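Local coordinates for IL-4-inducing protein (Schistosoma mansoni, PDB 4EL6) that binds IgE through a beta/gamma-crystallin fold and so activates basophils without antigen, triggering their release of interleukin-4, at residues L9-E14 with P33-G38; W55-N60 with K85-I90; D13-R18 with I76-K81. One frame throughout, in Å; residues are numbered along the deposited sequence. Where two conformers were deposited one is given.

Interaction 1. Residues L9-E14 with P33-G38; sequences LQLYDE and PPWTPG
L11 reaches across from strand 9-12 and lays its side chain alongside the ring of P37, the two pointing the same way. Its CB sits 4.1 Å from P37 CB, so the two side chains already touch at their bases. CG lies anti to the carbonyl carbon (chi1 -61°), and from there the fork divides the work. One methyl, CD2, runs beside the proline ring and meets P37 CG at 4.0 Å; the other, CD1, heads for the indole of W35 and stops 4.5 Å from CZ3, close to the ring plane and at its edge rather than over a face. The leucine is thus flanked by a proline and a tryptophan from one short, irregular run of chain.

Next to this apolar patch, at Y12 to E14, the backbones take over. G38 N donates to Y12 O at 2.8 Å, approaching nearly in line with the carbonyl, and has a weak second bond to D13 O at 3.3 Å. Y12 O is also in touch with P37 CB, which lies 3.4 Å away. One water donates to both D13 O and T36 O and so bridges the two segments. G38 comes very close, its CA only 4.3 Å from that of E14.

The loop holding 33-38 carries the chain from strand 21-24 past 9-12 to 39-41 on its far side, a Greek-key connection as expected of a beta/gamma-crystallin fold. There Y12 bonds to S39 through the backbone, and E14 O takes a hydrogen bond from S39 OG. W35 packs on I22 and V24 of strand 21-24, while the side chains of L11 and P37 both touch I87 of the loop that leads into strand 89-95.

Interaction 2. Residues W55-N60 with K85-I90; sequences WYLFDN and KGISSI
F58 faces two residues at once, S88 and S89, which puts a classic beta bulge into the antiparallel pairing of strands 52-58 and 89-95, in one sheet of the crystallin fold. F58 N donates to S89 O at 3.0 Å; F58 O takes a short bond from S88 N and a weaker, longer one from S89 N.

Shape does the rest. On the inner face, the forked end of L57 fits against two isoleucines, one methyl to each: CD1 reaches I87 CD1, and CD2 lies beside I90 CG1 at 4.1 Å. I90 in turn pushes its CG2 methyl against the edge of the W55 indole, 3.5 Å from CE3. L9, from the other sheet, packs on W55, L57 and I90 together, so this knobbly surface is part of the core between the sheets.

On the face that carries F58 and S89 the filling is more polar. The F58 ring turns its edge to S89 O, which lies in the ring plane. S89 OG, held between its own backbone N and carbonyl carbon (chi1 60°), nestles 3.4 Å from F58 CB, donates to N60 O at 2.9 Å and accepts from Y63 N.

At the loop end S88 CB presses against the N60 backbone, 3.4 Å from N60 C. One water links the two segments there: it donates to D59 O at 2.6 Å and to G86 O, and accepts from S88 OG at 2.7 Å.

Interaction 3. Residues D13-R18 with I76-K81; sequences DETYER and IDDFTK
Y16 lays its ring across the side chain of D77, the two crossing at about a right angle. The ring meets D77 with its CE1 side: CE1 lies 3.6 Å from D77 CB, and the carboxylate plane is tilted 32° from that of the ring. D77 O sits over one face, displaced toward the rim. That same oxygen takes the backbone bond of the contact, from Y16 N at 2.9 Å, almost perfectly straight (178° at the hydrogen) and in the carbonyl plane.

T15 comes in beside it. Its CB touches D77 O, and its CG2 methyl rests against the carboxylate of D78, 3.5 Å from OD1. Each of these two residues is steadied within its own loop. R18 grips T15 side-on, with NE on the carbonyl O and NH2 on OG1 at 3.0 Å, while T80 OG1 donates to D78 OD1 at 2.7 Å.

Y16 and E17 both have left-handed backbone torsions, forming a tight turn close to type I' between strands 9-12 and 21-24. The turn folds back over the sheet, with E17 against C41, consistent with the folded hairpin of crystallin Greek keys.

From that turn E17 bends at chi2 (81°), carrying CD over toward D77. The two acids cross obliquely, and E17 OE1 ends up only 2.5 Å from D77 OD1. Two ionised carboxylates would repel strongly at that separation, so one of the pair probably carries a proton in this crystal, and the contact is likely to be sensitive to pH.

How the interactions relate
Interaction 2 is the buried one, a strand pairing within the three-stranded sheet; interaction 1 is partly buried, where inner strand 9-12 of the four-stranded sheet runs out into a loop, and interaction 3 lies on the surface between loops. Their chemistry follows: apolar side chains, bulged strand bonds and buried serines inside, a mixture of apolar and backbone contacts in between, acids and a tyrosine outside. Interactions 1 and 3 share D13 and E14 and are probably also linked by a bond from F79 N to G38 O. Interaction 1 meets interaction 2 where W35 O probably accepts from I87 N. F79 packs on P37, L57 and I87, bringing all three contacts together.

Interaction 1. Residues L9-E14 with P33-G38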
# COMPACT_ATOMS: atom_id res chain seq x y z
N LEU A 9 -5.33 -4.31 0.76
CA LEU A 9 -4.00 -4.02 1.17
C LEU A 9 -3.99 -4.43 2.65
O LEU A 9 -4.94 -4.04 3.45
CB LEU A 9 -3.75 -2.50 1.03
CG LEU A 9 -2.39 -2.01 1.50
CD1 LEU A 9 -1.27 -2.48 0.60
CD2 LEU A 9 -2.39 -0.49 1.59
N GLN A 10 -2.95 -5.18 3.05
CA GLN A 10 -2.77 -5.61 4.42
C GLN A 10 -1.65 -4.89 5.13
O GLN A 10 -0.56 -4.85 4.59
CB GLN A 10 -2.52 -7.13 4.48
CG GLN A 10 -3.63 -8.01 3.86
CD GLN A 10 -3.11 -9.39 3.52
OE1 GLN A 10 -1.96 -9.55 3.14
NE2 GLN A 10 -3.98 -10.40 3.62
N LEU A 11 -1.94 -4.26 6.29
CA LEU A 11 -1.00 -3.49 7.01
C LEU A 11 -0.84 -4.12 8.40
O LEU A 11 -1.82 -4.23 9.17
CB LEU A 11 -1.44 -2.05 7.18
CG LEU A 11 -1.59 -1.43 5.81
CD1 LEU A 11 -3.07 -1.39 5.53
CD2 LEU A 11 -0.88 -0.13 5.65
N TYR A 12 0.35 -4.60 8.67
CA TYR A 12 0.63 -5.34 9.92
C TYR A 12 1.35 -4.49 10.90
O TYR A 12 2.23 -3.72 10.50
CB TYR A 12 1.53 -6.57 9.62
CG TYR A 12 0.86 -7.57 8.75
CD1 TYR A 12 0.93 -7.46 7.36
CD2 TYR A 12 0.12 -8.64 9.29
CE1 TYR A 12 0.34 -8.40 6.53
CE2 TYR A 12 -0.48 -9.56 8.44
CZ TYR A 12 -0.38 -9.41 7.06
OH TYR A 12 -0.97 -10.30 6.21
N ASP A 13 1.05 -4.68 12.18
CA ASP A 13 1.69 -3.92 13.24
C ASP A 13 3.20 -4.19 13.30
O ASP A 13 4.00 -3.30 13.55
CB ASP A 13 1.05 -4.25 14.60
CG ASP A 13 -0.18 -3.42 14.93
OD1 ASP A 13 -0.75 -2.70 14.08
OD2 ASP A 13 -0.61 -3.53 16.10
N GLU A 14 3.59 -5.44 13.11
CA GLU A 14 4.96 -5.85 13.31
C GLU A 14 5.62 -6.20 11.99
O GLU A 14 4.95 -6.39 10.96
CB GLU A 14 5.01 -7.06 14.23
CG GLU A 14 4.72 -6.72 15.70
CD GLU A 14 4.44 -7.99 16.45
OE1 GLU A 14 5.38 -8.81 16.50
OE2 GLU A 14 3.28 -8.19 16.91
N PRO A 33 -3.33 10.58 12.55
CA PRO A 33 -1.94 10.74 12.16
C PRO A 33 -1.54 9.66 11.13
O PRO A 33 -2.21 8.66 10.92
CB PRO A 33 -1.18 10.46 13.46
CG PRO A 33 -2.05 9.49 14.14
CD PRO A 33 -3.46 9.89 13.84
N PRO A 34 -0.35 9.85 10.55
CA PRO A 34 0.02 8.82 9.53
C PRO A 34 0.12 7.38 10.10
O PRO A 34 0.52 7.22 11.24
CB PRO A 34 1.38 9.32 8.99
CG PRO A 34 1.36 10.82 9.33
CD PRO A 34 0.60 10.96 10.62
N TRP A 35 -0.24 6.38 9.30
CA TRP A 35 -0.12 4.96 9.69
C TRP A 35 1.27 4.48 9.60
O TRP A 35 1.90 4.73 8.59
CB TRP A 35 -1.04 4.16 8.82
CG TRP A 35 -2.48 4.40 9.17
CD1 TRP A 35 -3.01 5.44 9.96
CD2 TRP A 35 -3.61 3.63 8.72
NE1 TRP A 35 -4.39 5.31 10.01
CE2 TRP A 35 -4.79 4.25 9.30
CE3 TRP A 35 -3.76 2.51 7.91
CZ2 TRP A 35 -6.06 3.71 9.11
CZ3 TRP A 35 -5.03 2.03 7.71
CH2 TRP A 35 -6.15 2.62 8.30
N THR A 36 1.77 3.82 10.64
CA THR A 36 3.17 3.36 10.68
C THR A 36 3.25 1.86 10.86
O THR A 36 3.64 1.35 11.93
CB THR A 36 3.92 4.07 11.80
OG1 THR A 36 3.18 3.87 13.03
CG2 THR A 36 4.06 5.55 11.47
N PRO A 37 2.86 1.08 9.85
CA PRO A 37 2.91 -0.37 9.96
C PRO A 37 4.37 -0.89 9.93
O PRO A 37 5.32 -0.25 9.40
CB PRO A 37 2.19 -0.83 8.73
CG PRO A 37 2.55 0.23 7.68
CD PRO A 37 2.46 1.49 8.49
N GLY A 38 4.54 -2.06 10.50
CA GLY A 38 5.80 -2.81 10.43
C GLY A 38 6.00 -3.47 9.11
O GLY A 38 7.13 -3.70 8.72
O HOH W 1 3.82 -0.63 13.92

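Interaction 2. Residues W55-N60 with K85-I90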
# COMPACT_ATOMS: atom_id res chain seq x y z
N TRP A 55 -1.17 -1.23 -5.50
CA TRP A 55 -1.44 -0.22 -4.49
C TRP A 55 -0.30 0.78 -4.38
O TRP A 55 0.86 0.39 -4.40
CB TRP A 55 -1.66 -0.87 -3.15
CG TRP A 55 -2.92 -1.69 -3.03
CD1 TRP A 55 -3.14 -3.01 -3.45
CD2 TRP A 55 -4.16 -1.24 -2.47
NE1 TRP A 55 -4.46 -3.39 -3.17
CE2 TRP A 55 -5.09 -2.37 -2.54
CE3 TRP A 55 -4.58 -0.04 -1.85
CZ2 TRP A 55 -6.35 -2.27 -2.00
CZ3 TRP A 55 -5.87 0.01 -1.31
CH2 TRP A 55 -6.72 -1.10 -1.43
N TYR A 56 -0.61 2.07 -4.31
CA TYR A 56 0.37 3.11 -4.01
C TYR A 56 0.15 3.68 -2.62
O TYR A 56 -0.97 4.05 -2.20
CB TYR A 56 0.26 4.22 -5.04
CG TYR A 56 0.91 3.90 -6.36
CD1 TYR A 56 2.27 3.68 -6.42
CD2 TYR A 56 0.14 3.80 -7.53
CE1 TYR A 56 2.88 3.40 -7.64
CE2 TYR A 56 0.78 3.46 -8.72
CZ TYR A 56 2.13 3.35 -8.74
OH TYR A 56 2.74 3.05 -9.95
N LEU A 57 1.24 3.76 -1.87
CA LEU A 57 1.28 4.40 -0.55
C LEU A 57 2.08 5.68 -0.63
O LEU A 57 3.11 5.71 -1.31
CB LEU A 57 2.00 3.52 0.47
CG LEU A 57 1.71 2.06 0.45
CD1 LEU A 57 2.45 1.27 1.50
CD2 LEU A 57 0.30 1.82 0.59
N PHE A 58 1.60 6.75 -0.00
CA PHE A 58 2.16 8.05 -0.09
C PHE A 58 2.45 8.63 1.27
O PHE A 58 1.69 8.38 2.23
CB PHE A 58 1.10 8.99 -0.73
CG PHE A 58 0.76 8.63 -2.13
CD1 PHE A 58 -0.26 7.71 -2.38
CD2 PHE A 58 1.41 9.24 -3.23
CE1 PHE A 58 -0.63 7.42 -3.68
CE2 PHE A 58 1.07 8.91 -4.52
CZ PHE A 58 0.09 7.97 -4.75
N ASP A 59 3.53 9.45 1.41
CA ASP A 59 3.82 10.03 2.72
C ASP A 59 3.20 11.41 2.91
O ASP A 59 3.45 12.02 3.95
CB ASP A 59 5.32 10.03 3.06
CG ASP A 59 6.08 11.25 2.46
OD1 ASP A 59 5.64 11.87 1.47
OD2 ASP A 59 7.16 11.58 3.04
N ASN A 60 2.34 11.86 1.97
CA ASN A 60 1.55 13.06 2.22
C ASN A 60 0.17 12.80 1.77
O ASN A 60 -0.13 11.73 1.25
CB ASN A 60 2.18 14.22 1.51
CG ASN A 60 1.75 15.55 2.05
OD1 ASN A 60 0.95 15.68 2.97
ND2 ASN A 60 2.38 16.57 1.50
N LYS A 85 8.28 5.90 6.72
CA LYS A 85 7.62 5.13 7.78
C LYS A 85 6.12 5.35 7.90
O LYS A 85 5.38 4.42 8.32
CB LYS A 85 8.26 5.41 9.10
CG LYS A 85 9.71 5.01 9.18
CD LYS A 85 10.34 5.35 10.48
CE LYS A 85 11.71 4.61 10.60
NZ LYS A 85 12.25 5.05 11.92
N GLY A 86 5.67 6.55 7.57
CA GLY A 86 4.31 6.93 7.87
C GLY A 86 3.52 7.20 6.63
O GLY A 86 3.91 8.00 5.74
N ILE A 87 2.39 6.48 6.51
CA ILE A 87 1.54 6.54 5.31
C ILE A 87 0.42 7.56 5.57
O ILE A 87 -0.34 7.43 6.58
CB ILE A 87 0.91 5.21 5.03
CG1 ILE A 87 1.99 4.11 4.88
CG2 ILE A 87 0.06 5.28 3.73
CD1 ILE A 87 1.44 2.72 5.07
N SER A 88 0.33 8.55 4.70
CA SER A 88 -0.68 9.62 4.78
C SER A 88 -1.82 9.46 3.80
O SER A 88 -2.85 10.09 4.01
CB SER A 88 -0.09 11.02 4.69
OG SER A 88 0.61 11.31 5.87
N SER A 89 -1.63 8.73 2.71
CA SER A 89 -2.75 8.41 1.78
C SER A 89 -2.41 7.15 1.04
O SER A 89 -1.23 6.74 0.88
CB SER A 89 -3.11 9.57 0.86
OG SER A 89 -2.05 10.01 -0.01
N ILE A 90 -3.42 6.52 0.48
CA ILE A 90 -3.24 5.25 -0.14
C ILE A 90 -4.14 5.24 -1.36
O ILE A 90 -5.35 5.54 -1.23
CB ILE A 90 -3.70 4.08 0.80
CG1 ILE A 90 -2.83 4.00 2.11
CG2 ILE A 90 -3.71 2.78 -0.00
CD1 ILE A 90 -3.40 3.07 3.15
O HOH W 2 3.20 10.65 6.20

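Interaction 3. Residues D13-R18 with I76-K81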
# COMPACT_ATOMS: atom_id res chain seq x y z
N ASP A 13 1.05 -4.68 12.18
CA ASP A 13 1.69 -3.92 13.24
C ASP A 13 3.20 -4.19 13.30
O ASP A 13 4.00 -3.30 13.55
CB ASP A 13 1.05 -4.25 14.60
CG ASP A 13 -0.18 -3.42 14.93
OD1 ASP A 13 -0.75 -2.70 14.08
OD2 ASP A 13 -0.61 -3.53 16.10
N GLU A 14 3.59 -5.44 13.11
CA GLU A 14 4.96 -5.85 13.31
C GLU A 14 5.62 -6.20 11.99
O GLU A 14 4.95 -6.39 10.96
CB GLU A 14 5.01 -7.06 14.23
CG GLU A 14 4.72 -6.72 15.70
CD GLU A 14 4.44 -7.99 16.45
OE1 GLU A 14 5.38 -8.81 16.50
OE2 GLU A 14 3.28 -8.19 16.91
N THR A 15 6.92 -6.28 11.99
CA THR A 15 7.62 -6.69 10.80
C THR A 15 7.36 -8.16 10.52
O THR A 15 6.88 -8.89 11.36
CB THR A 15 9.17 -6.48 10.92
OG1 THR A 15 9.58 -7.23 12.02
CG2 THR A 15 9.61 -5.03 11.09
N TYR A 16 7.65 -8.56 9.29
CA TYR A 16 7.43 -9.91 8.77
C TYR A 16 6.01 -10.45 9.00
O TYR A 16 5.79 -11.60 9.40
CB TYR A 16 8.48 -10.84 9.31
CG TYR A 16 9.88 -10.47 8.86
CD1 TYR A 16 10.36 -10.95 7.65
CD2 TYR A 16 10.67 -9.71 9.65
CE1 TYR A 16 11.63 -10.62 7.22
CE2 TYR A 16 11.92 -9.36 9.23
CZ TYR A 16 12.40 -9.84 8.04
OH TYR A 16 13.70 -9.48 7.68
N GLU A 17 5.03 -9.56 8.80
CA GLU A 17 3.62 -9.97 8.74
C GLU A 17 3.12 -10.61 10.05
O GLU A 17 2.31 -11.53 10.02
CB GLU A 17 3.38 -10.84 7.49
CG GLU A 17 3.78 -10.17 6.18
CD GLU A 17 5.27 -10.22 5.82
OE1 GLU A 17 5.78 -9.22 5.24
OE2 GLU A 17 5.96 -11.23 6.12
N ARG A 18 3.59 -10.07 11.16
CA ARG A 18 3.17 -10.53 12.50
C ARG A 18 2.29 -9.47 13.15
O ARG A 18 2.35 -8.28 12.82
CB ARG A 18 4.41 -10.76 13.36
CG ARG A 18 5.17 -11.97 12.86
CD ARG A 18 6.53 -12.13 13.41
NE ARG A 18 7.42 -11.03 13.19
CZ ARG A 18 8.67 -10.92 13.63
NH1 ARG A 18 9.20 -11.89 14.37
NH2 ARG A 18 9.35 -9.85 13.36
N ILE A 76 6.19 -5.93 1.75
CA ILE A 76 7.33 -5.25 2.30
C ILE A 76 7.53 -5.72 3.74
O ILE A 76 6.75 -5.41 4.62
CB ILE A 76 7.20 -3.72 2.19
CG1 ILE A 76 7.04 -3.35 0.73
CG2 ILE A 76 8.43 -3.10 2.85
CD1 ILE A 76 6.66 -1.93 0.54
N ASP A 77 8.54 -6.59 3.96
CA ASP A 77 8.65 -7.23 5.24
C ASP A 77 9.05 -6.30 6.39
O ASP A 77 8.79 -6.60 7.56
CB ASP A 77 9.71 -8.35 5.13
CG ASP A 77 9.25 -9.54 4.32
OD1 ASP A 77 8.02 -9.83 4.23
OD2 ASP A 77 10.19 -10.23 3.83
N ASP A 78 9.78 -5.26 6.07
CA ASP A 78 10.13 -4.25 7.11
C ASP A 78 9.90 -2.85 6.56
O ASP A 78 10.76 -2.20 5.92
CB ASP A 78 11.55 -4.38 7.68
CG ASP A 78 11.79 -3.42 8.79
OD1 ASP A 78 10.93 -2.50 9.04
OD2 ASP A 78 12.77 -3.66 9.54
N PHE A 79 8.67 -2.41 6.77
CA PHE A 79 8.22 -1.16 6.17
C PHE A 79 8.92 0.05 6.84
O PHE A 79 9.06 1.07 6.25
CB PHE A 79 6.74 -1.01 6.34
CG PHE A 79 6.17 0.13 5.53
CD1 PHE A 79 5.97 -0.03 4.19
CD2 PHE A 79 5.86 1.37 6.11
CE1 PHE A 79 5.47 1.00 3.41
CE2 PHE A 79 5.33 2.40 5.33
CZ PHE A 79 5.19 2.23 3.99
N THR A 80 9.40 -0.16 8.05
CA THR A 80 10.11 0.87 8.79
C THR A 80 11.39 1.24 8.09
O THR A 80 11.91 2.32 8.34
CB THR A 80 10.33 0.54 10.31
OG1 THR A 80 11.49 -0.29 10.46
CG2 THR A 80 9.11 -0.16 10.93
N LYS A 81 11.91 0.35 7.26
CA LYS A 81 13.13 0.53 6.50
C LYS A 81 12.95 0.85 5.03
O LYS A 81 13.93 0.95 4.26
CB LYS A 81 14.02 -0.69 6.67
CG LYS A 81 14.53 -0.84 8.09
CD LYS A 81 15.45 -2.06 8.16
CE LYS A 81 16.12 -2.17 9.51
NZ LYS A 81 16.72 -3.54 9.65